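Local coordinates for protein epsin 1 (Danio rerio, PDB 5LP0) that probably binds membranes rich in phosphatidylinositol 4,5-bisphosphate, bends them and facilitates the formation of clathrin-coated invaginations during receptor-mediated endocytosis, at residues Glu43-Val48 / Glu78-Gln83; Lys50-His55 / Tyr63-Leu68; Thr93-Gln98 / Glu113-Leu118. All coordinates share one frame; numbering follows the deposited sequence.

Contact 1 of 3, residues Glu43-Val48 / Glu78-Gln83; sequences EIMSMV and ERVAQQ
M45 on helix 38-51 reaches across to helix 78-86 and meets two residues one turn apart, V80 and Q83. The methionine supplies slightly more than half of the surface that is lost here. Its CB–CG–SD–CE chain folds back at both chi2 (-60°) and chi3 (-73°), which presents two different parts of the side chain to the two partners. The sulfur is apposed to one branch of V80, with SD 4.1 Å from CG1, and the two side chains lie at a slant to each other. The terminal methyl lies by Q83, where M45 CE is 3.6 Å from Q83 OE1 and 4.0 Å from Q83 CD. An unbranched, flexible thioether suits this distance, because the CA atoms of M45 and V80 are still 7.9 Å apart. The ENTH domain is a compact superhelix of alpha-helices, and this is one of its buried interhelical seams: helix 59-75 lies against both sides, with M69 touching M45 and L72 touching V80. F41, one turn before M45, also packs on V80 and Q83. The glutamine comes from the opposite direction to the methionine. Its chain runs straight out, with CG anti to the backbone N and chi2 at 173°, and this extension brings OE1 to within 3.4 Å of M45 CB. This oxygen, lying against the methionine's carbons, accepts a hydrogen bond from the indole NE1 of W49, one turn beyond M45 on the same helix.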
# COMPACT_ATOMS: atom_id res chain seq x y z
N GLU A 43 -4.57 -3.09 -12.39
CA GLU A 43 -5.51 -3.72 -11.44
C GLU A 43 -5.08 -3.50 -9.98
O GLU A 43 -5.90 -3.19 -9.09
CB GLU A 43 -5.65 -5.22 -11.74
CG GLU A 43 -6.29 -5.54 -13.10
CD GLU A 43 -6.06 -6.99 -13.55
OE1 GLU A 43 -5.18 -7.68 -12.99
OE2 GLU A 43 -6.78 -7.44 -14.48
N ILE A 44 -3.78 -3.59 -9.73
CA ILE A 44 -3.23 -3.55 -8.38
C ILE A 44 -3.38 -2.13 -7.87
O ILE A 44 -3.94 -1.89 -6.81
CB ILE A 44 -1.75 -3.97 -8.38
CG1 ILE A 44 -1.66 -5.48 -8.54
CG2 ILE A 44 -1.01 -3.51 -7.08
CD1 ILE A 44 -0.29 -5.98 -8.96
N MET A 45 -2.95 -1.17 -8.65
CA MET A 45 -2.92 0.20 -8.20
C MET A 45 -4.33 0.71 -8.00
O MET A 45 -4.60 1.40 -7.01
CB MET A 45 -2.16 1.07 -9.19
CG MET A 45 -0.68 0.74 -9.22
SD MET A 45 0.26 0.91 -7.68
CE MET A 45 0.35 2.70 -7.53
N SER A 46 -5.26 0.34 -8.86
CA SER A 46 -6.62 0.81 -8.70
C SER A 46 -7.16 0.32 -7.36
O SER A 46 -7.78 1.10 -6.59
CB SER A 46 -7.50 0.29 -9.84
OG SER A 46 -8.83 0.67 -9.61
N MET A 47 -6.95 -0.96 -7.06
CA MET A 47 -7.45 -1.52 -5.81
C MET A 47 -6.76 -0.89 -4.60
O MET A 47 -7.40 -0.65 -3.57
CB MET A 47 -7.30 -3.04 -5.82
CG MET A 47 -8.09 -3.71 -4.69
SD MET A 47 -9.88 -3.49 -4.90
CE MET A 47 -10.38 -2.77 -3.34
N VAL A 48 -5.48 -0.58 -4.68
CA VAL A 48 -4.80 0.03 -3.56
C VAL A 48 -5.36 1.42 -3.29
O VAL A 48 -5.63 1.76 -2.13
CB VAL A 48 -3.25 0.06 -3.76
CG1 VAL A 48 -2.59 0.79 -2.59
CG2 VAL A 48 -2.66 -1.36 -3.85
N GLU A 78 9.38 0.43 -10.66
CA GLU A 78 9.56 1.84 -10.37
C GLU A 78 8.35 2.67 -10.80
O GLU A 78 8.20 3.81 -10.37
CB GLU A 78 10.89 2.35 -10.96
CG GLU A 78 12.11 1.73 -10.26
CD GLU A 78 13.44 2.34 -10.65
OE1 GLU A 78 13.55 2.98 -11.72
OE2 GLU A 78 14.39 2.18 -9.86
N ARG A 79 7.48 2.08 -11.62
CA ARG A 79 6.22 2.72 -12.00
C ARG A 79 5.31 2.93 -10.80
O ARG A 79 4.46 3.80 -10.82
CB ARG A 79 5.47 1.89 -13.04
CG ARG A 79 6.16 1.77 -14.41
CD ARG A 79 5.25 1.12 -15.48
NE ARG A 79 4.09 1.97 -15.76
CZ ARG A 79 2.84 1.53 -15.89
NH1 ARG A 79 2.55 0.24 -15.78
NH2 ARG A 79 1.85 2.39 -16.13
N VAL A 80 5.48 2.11 -9.77
CA VAL A 80 4.68 2.27 -8.55
C VAL A 80 4.97 3.62 -7.89
O VAL A 80 4.05 4.43 -7.66
CB VAL A 80 4.92 1.13 -7.53
CG1 VAL A 80 4.10 1.39 -6.24
CG2 VAL A 80 4.54 -0.23 -8.12
N ALA A 81 6.24 3.87 -7.58
CA ALA A 81 6.63 5.12 -6.92
C ALA A 81 6.25 6.32 -7.80
O ALA A 81 5.83 7.37 -7.32
CB ALA A 81 8.13 5.13 -6.59
N GLN A 82 6.42 6.17 -9.11
CA GLN A 82 6.08 7.25 -10.01
C GLN A 82 4.60 7.59 -9.92
O GLN A 82 4.24 8.76 -9.85
CB GLN A 82 6.41 6.86 -11.45
CG GLN A 82 6.54 8.06 -12.38
CD GLN A 82 5.21 8.65 -12.83
OE1 GLN A 82 4.15 8.00 -12.77
NE2 GLN A 82 5.26 9.90 -13.31
N GLN A 83 3.74 6.57 -9.94
CA GLN A 83 2.31 6.85 -9.88
C GLN A 83 1.94 7.42 -8.50
O GLN A 83 1.07 8.30 -8.39
CB GLN A 83 1.46 5.61 -10.23
CG GLN A 83 -0.02 5.94 -10.18
CD GLN A 83 -0.92 4.83 -10.66
OE1 GLN A 83 -1.82 4.37 -9.94
NE2 GLN A 83 -0.74 4.43 -11.88

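Contact 2 of 3, residues Lys50-His55 / Tyr63-Leu68; sequences KRLNDH and YKAMTL
L52 CD2 packs between two neighbouring residues of helix 59-75, A65 and M66. The approach to M66 is tight, with CD2 3.4 Å from M66 CG, shorter than a usual carbon–carbon contact. The same methyl lies 3.6 Å from A65 CB, and L52 CG backs it at 3.8 Å from that atom. On the other flank R51 CB rests 3.8 Å from A65 CB. Alanine suits the middle of this group because its single methyl allows the backbones to come close: the CA atoms of L52 and A65 are only 5.9 Å apart. The last part of helix 38-51 and the residues following it thus pack on helix 59-75, the next helix of the ENTH fold. Further out, a type I turn from R51 to D54, with a weak bond from D54 N to R51 O, leads the chain onward. L94 touches both L52 and M66, while V111, K114 and A115 of helix 108-122 cover M66. A bend at chi2 (-81°) carries the R51 guanidinium away from A65, and its NH1 is hydrogen-bonded to T16 OG1. D54 OD1 holds H61 ND1. R13, R51 and H61 together are consistent with a phosphoinositide site, which probably also includes N18. No hydrogen bond joins the two segments, so the direct contact between them is apolar, and it fixes the base of an arginine whose charged end lies by that probable site.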
# COMPACT_ATOMS: atom_id res chain seq x y z
N LYS A 50 -8.30 2.50 -3.99
CA LYS A 50 -9.63 2.33 -3.42
C LYS A 50 -9.55 2.05 -1.93
O LYS A 50 -10.26 2.67 -1.14
CB LYS A 50 -10.36 1.19 -4.11
CG LYS A 50 -10.87 1.54 -5.51
CD LYS A 50 -11.59 0.36 -6.17
CE LYS A 50 -12.02 0.68 -7.62
NZ LYS A 50 -12.56 -0.54 -8.29
N ARG A 51 -8.66 1.15 -1.51
CA ARG A 51 -8.55 0.82 -0.09
C ARG A 51 -8.04 2.03 0.70
O ARG A 51 -8.46 2.25 1.82
CB ARG A 51 -7.64 -0.41 0.09
CG ARG A 51 -8.30 -1.73 -0.40
CD ARG A 51 -9.24 -2.24 0.70
NE ARG A 51 -10.39 -3.08 0.31
CZ ARG A 51 -10.50 -4.38 0.55
NH1 ARG A 51 -9.49 -5.06 1.07
NH2 ARG A 51 -11.60 -5.04 0.22
N LEU A 52 -7.19 2.84 0.08
CA LEU A 52 -6.67 4.05 0.70
C LEU A 52 -7.73 5.15 0.86
O LEU A 52 -7.49 6.14 1.56
CB LEU A 52 -5.49 4.61 -0.12
CG LEU A 52 -4.17 3.84 -0.00
CD1 LEU A 52 -3.19 4.37 -1.02
CD2 LEU A 52 -3.55 3.90 1.40
N ASN A 53 -8.89 4.95 0.23
CA ASN A 53 -9.98 5.92 0.23
C ASN A 53 -11.20 5.42 1.02
O ASN A 53 -12.29 5.99 0.93
CB ASN A 53 -10.39 6.17 -1.23
CG ASN A 53 -11.25 7.40 -1.42
OD1 ASN A 53 -11.09 8.41 -0.72
ND2 ASN A 53 -12.17 7.33 -2.37
N ASP A 54 -11.02 4.36 1.81
CA ASP A 54 -12.03 3.91 2.78
C ASP A 54 -11.94 4.71 4.08
O ASP A 54 -11.01 5.51 4.28
CB ASP A 54 -11.87 2.40 3.02
CG ASP A 54 -12.44 1.56 1.88
OD1 ASP A 54 -12.11 0.36 1.82
OD2 ASP A 54 -13.23 2.10 1.07
N HIS A 55 -12.92 4.51 4.98
CA HIS A 55 -13.03 5.33 6.16
C HIS A 55 -13.63 4.53 7.30
O HIS A 55 -14.12 3.41 7.14
CB HIS A 55 -13.96 6.51 5.87
CG HIS A 55 -13.50 7.37 4.74
ND1 HIS A 55 -12.57 8.38 4.90
CD2 HIS A 55 -13.82 7.37 3.43
CE1 HIS A 55 -12.34 8.96 3.74
NE2 HIS A 55 -13.10 8.37 2.83
N TYR A 63 -4.85 1.63 6.55
CA TYR A 63 -3.56 1.37 7.18
C TYR A 63 -2.78 0.28 6.42
O TYR A 63 -1.62 0.48 6.05
CB TYR A 63 -3.81 0.95 8.63
CG TYR A 63 -2.57 0.79 9.45
CD1 TYR A 63 -1.89 1.89 9.95
CD2 TYR A 63 -2.08 -0.48 9.75
CE1 TYR A 63 -0.75 1.74 10.72
CE2 TYR A 63 -0.95 -0.64 10.52
CZ TYR A 63 -0.29 0.48 11.00
OH TYR A 63 0.84 0.31 11.77
N LYS A 64 -3.43 -0.86 6.16
CA LYS A 64 -2.77 -1.97 5.47
C LYS A 64 -2.45 -1.65 3.99
O LYS A 64 -1.43 -2.10 3.46
CB LYS A 64 -3.59 -3.26 5.62
CG LYS A 64 -3.56 -3.79 7.06
CD LYS A 64 -4.57 -4.90 7.36
CE LYS A 64 -4.13 -6.22 6.73
NZ LYS A 64 -5.14 -7.28 7.02
N ALA A 65 -3.30 -0.86 3.35
CA ALA A 65 -3.00 -0.41 1.99
C ALA A 65 -1.76 0.46 1.98
O ALA A 65 -0.99 0.40 1.01
CB ALA A 65 -4.19 0.33 1.37
N MET A 66 -1.49 1.19 3.07
CA MET A 66 -0.28 2.02 3.08
C MET A 66 0.93 1.11 3.30
O MET A 66 1.99 1.33 2.69
CB MET A 66 -0.31 3.11 4.16
CG MET A 66 -1.14 4.31 3.78
SD MET A 66 -0.92 5.70 4.91
CE MET A 66 -1.86 5.02 6.28
N THR A 67 0.80 0.08 4.13
CA THR A 67 1.88 -0.89 4.30
C THR A 67 2.18 -1.57 2.96
O THR A 67 3.33 -1.68 2.56
CB THR A 67 1.51 -1.90 5.33
OG1 THR A 67 1.32 -1.21 6.57
CG2 THR A 67 2.61 -2.95 5.49
N LEU A 68 1.14 -1.96 2.24
CA LEU A 68 1.33 -2.58 0.94
C LEU A 68 1.94 -1.58 -0.04
O LEU A 68 2.90 -1.90 -0.75
CB LEU A 68 0.01 -3.14 0.42
CG LEU A 68 0.09 -3.68 -1.00
CD1 LEU A 68 1.05 -4.86 -1.08
CD2 LEU A 68 -1.28 -4.09 -1.48

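Contact 3 of 3, residues Thr93-Gln98 / Glu113-Leu118; sequences TLKDFQ and EKAKQL
A water molecule links K95 and K116: it accepts a hydrogen bond from K95 NZ at 3.0 Å and donates one to the backbone K116 O at 2.8 Å. K95 thus ties the 3-10 segment 93-96 to helix 108-122 through its ammonium group, although no direct hydrogen bond crosses between the two segments. Its carbon chain also makes contact. K95 CG lies 3.8 Å from A115 CB and at the same distance from K116 N, while CD and CE continue past the CA of K116. A bend at chi3 (62°) turns the chain along the helix surface and brings NZ round to the water. Lysine fits such an edge because its methylenes can cover backbone while the charge remains at the solvent side. The K116 side chain heads off elsewhere, keeping the two ammonium nitrogens, NZ of each lysine, 6.8 Å apart. Deeper in, L94 CB meets A115 CB at 3.6 Å, and the small alanine lets the backbones close up, with the CA atoms of K95 and A115 5.4 Å apart. Within each segment a side-chain amide is also bonded: Q117 NE2 meets E113 OE2 at 2.8 Å from above the carboxylate plane, one helical turn apart, and Q98 NE2 reaches D96 O. L94 continues inward to V62 of helix 59-75, and F97 packs on V111 while its carbonyl oxygen receives R112 NH1. Helix 108-122 is therefore flanked by the 93-98 segment and by helix 59-75, to which K114 adds a cation-pi contact with Y63.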
# COMPACT_ATOMS: atom_id res chain seq x y z
N THR A 93 -3.67 13.34 2.21
CA THR A 93 -4.95 13.53 2.87
C THR A 93 -5.05 12.64 4.10
O THR A 93 -5.79 12.96 5.03
CB THR A 93 -6.11 13.27 1.90
OG1 THR A 93 -7.32 13.65 2.52
CG2 THR A 93 -6.22 11.80 1.47
N LEU A 94 -4.32 11.53 4.09
CA LEU A 94 -4.42 10.56 5.17
C LEU A 94 -3.75 11.03 6.47
O LEU A 94 -3.98 10.45 7.53
CB LEU A 94 -3.85 9.22 4.74
CG LEU A 94 -4.56 8.62 3.51
CD1 LEU A 94 -3.89 7.30 3.08
CD2 LEU A 94 -6.05 8.42 3.76
N LYS A 95 -2.94 12.08 6.39
CA LYS A 95 -2.38 12.72 7.58
C LYS A 95 -3.49 13.38 8.39
O LYS A 95 -3.28 13.72 9.53
CB LYS A 95 -1.30 13.73 7.20
CG LYS A 95 -0.08 13.06 6.52
CD LYS A 95 0.94 14.04 5.96
CE LYS A 95 1.54 14.88 7.06
NZ LYS A 95 2.57 15.80 6.51
N ASP A 96 -4.67 13.55 7.77
CA ASP A 96 -5.85 14.11 8.42
C ASP A 96 -6.91 13.08 8.79
O ASP A 96 -7.98 13.45 9.28
CB ASP A 96 -6.53 15.16 7.52
CG ASP A 96 -5.57 16.21 7.03
OD1 ASP A 96 -4.80 16.74 7.85
OD2 ASP A 96 -5.59 16.52 5.82
N PHE A 97 -6.62 11.81 8.56
CA PHE A 97 -7.60 10.75 8.77
C PHE A 97 -8.01 10.65 10.23
O PHE A 97 -7.16 10.64 11.10
CB PHE A 97 -7.02 9.42 8.29
CG PHE A 97 -7.97 8.26 8.35
CD1 PHE A 97 -8.66 7.87 7.22
CD2 PHE A 97 -8.15 7.54 9.52
CE1 PHE A 97 -9.51 6.79 7.26
CE2 PHE A 97 -9.02 6.46 9.55
CZ PHE A 97 -9.70 6.10 8.41
N GLN A 98 -9.32 10.56 10.48
CA GLN A 98 -9.86 10.44 11.84
C GLN A 98 -10.65 9.16 12.00
O GLN A 98 -11.49 8.83 11.16
CB GLN A 98 -10.84 11.59 12.14
CG GLN A 98 -10.32 12.99 11.91
CD GLN A 98 -9.16 13.35 12.81
OE1 GLN A 98 -9.23 13.22 14.03
NE2 GLN A 98 -8.06 13.81 12.21
N GLU A 113 0.14 8.77 11.30
CA GLU A 113 1.59 8.65 11.40
C GLU A 113 2.20 7.88 10.22
O GLU A 113 3.22 8.30 9.68
CB GLU A 113 1.98 7.99 12.73
CG GLU A 113 3.46 7.69 12.88
CD GLU A 113 4.32 8.93 13.03
OE1 GLU A 113 3.76 10.04 13.18
OE2 GLU A 113 5.56 8.78 13.00
N LYS A 114 1.56 6.77 9.82
CA LYS A 114 2.02 6.01 8.67
C LYS A 114 1.98 6.87 7.41
O LYS A 114 2.91 6.84 6.61
CB LYS A 114 1.20 4.72 8.54
CG LYS A 114 1.65 3.80 7.41
CD LYS A 114 0.97 2.43 7.44
CE LYS A 114 1.62 1.51 8.45
NZ LYS A 114 2.99 1.07 8.06
N ALA A 115 0.92 7.66 7.23
CA ALA A 115 0.82 8.58 6.10
C ALA A 115 1.95 9.61 6.12
O ALA A 115 2.56 9.89 5.10
CB ALA A 115 -0.53 9.28 6.09
N LYS A 116 2.22 10.19 7.28
CA LYS A 116 3.29 11.17 7.41
C LYS A 116 4.60 10.59 6.89
O LYS A 116 5.33 11.24 6.10
CB LYS A 116 3.44 11.56 8.88
CG LYS A 116 4.56 12.53 9.17
CD LYS A 116 4.72 12.78 10.67
CE LYS A 116 5.86 13.74 10.92
NZ LYS A 116 5.83 14.22 12.32
N GLN A 117 4.93 9.38 7.36
CA GLN A 117 6.18 8.74 6.96
C GLN A 117 6.23 8.38 5.48
O GLN A 117 7.29 8.47 4.84
CB GLN A 117 6.48 7.51 7.83
CG GLN A 117 6.50 7.82 9.32
CD GLN A 117 7.55 8.82 9.73
OE1 GLN A 117 8.52 9.08 9.02
NE2 GLN A 117 7.40 9.34 10.93
N LEU A 118 5.10 7.96 4.92
CA LEU A 118 5.06 7.58 3.53
C LEU A 118 5.22 8.80 2.64
O LEU A 118 5.87 8.74 1.61
CB LEU A 118 3.77 6.80 3.22
CG LEU A 118 3.53 6.26 1.82
CD1 LEU A 118 4.71 5.44 1.39
CD2 LEU A 118 2.25 5.43 1.76
O HOH W 1 4.91 14.01 5.90

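Overall arrangement
The three contacts lie within one all-helical ENTH fold, with helix 59-75 running through its middle. Contact 1 and contact 2 share helix 38-51; their centres are 13 Å apart and they touch where V48 meets L68. Contact 2 is nested within the loop that contact 1 closes. Contact 3 comes later in the chain, its centre 11 Å from that of contact 2, which it meets through L52 with L94 and M66 with A115. The centres of contacts 1 and 3 lie 18 Å apart. Contact 2, which contains R51 of the probable phosphoinositide site, therefore touches both of the others, while they do not meet.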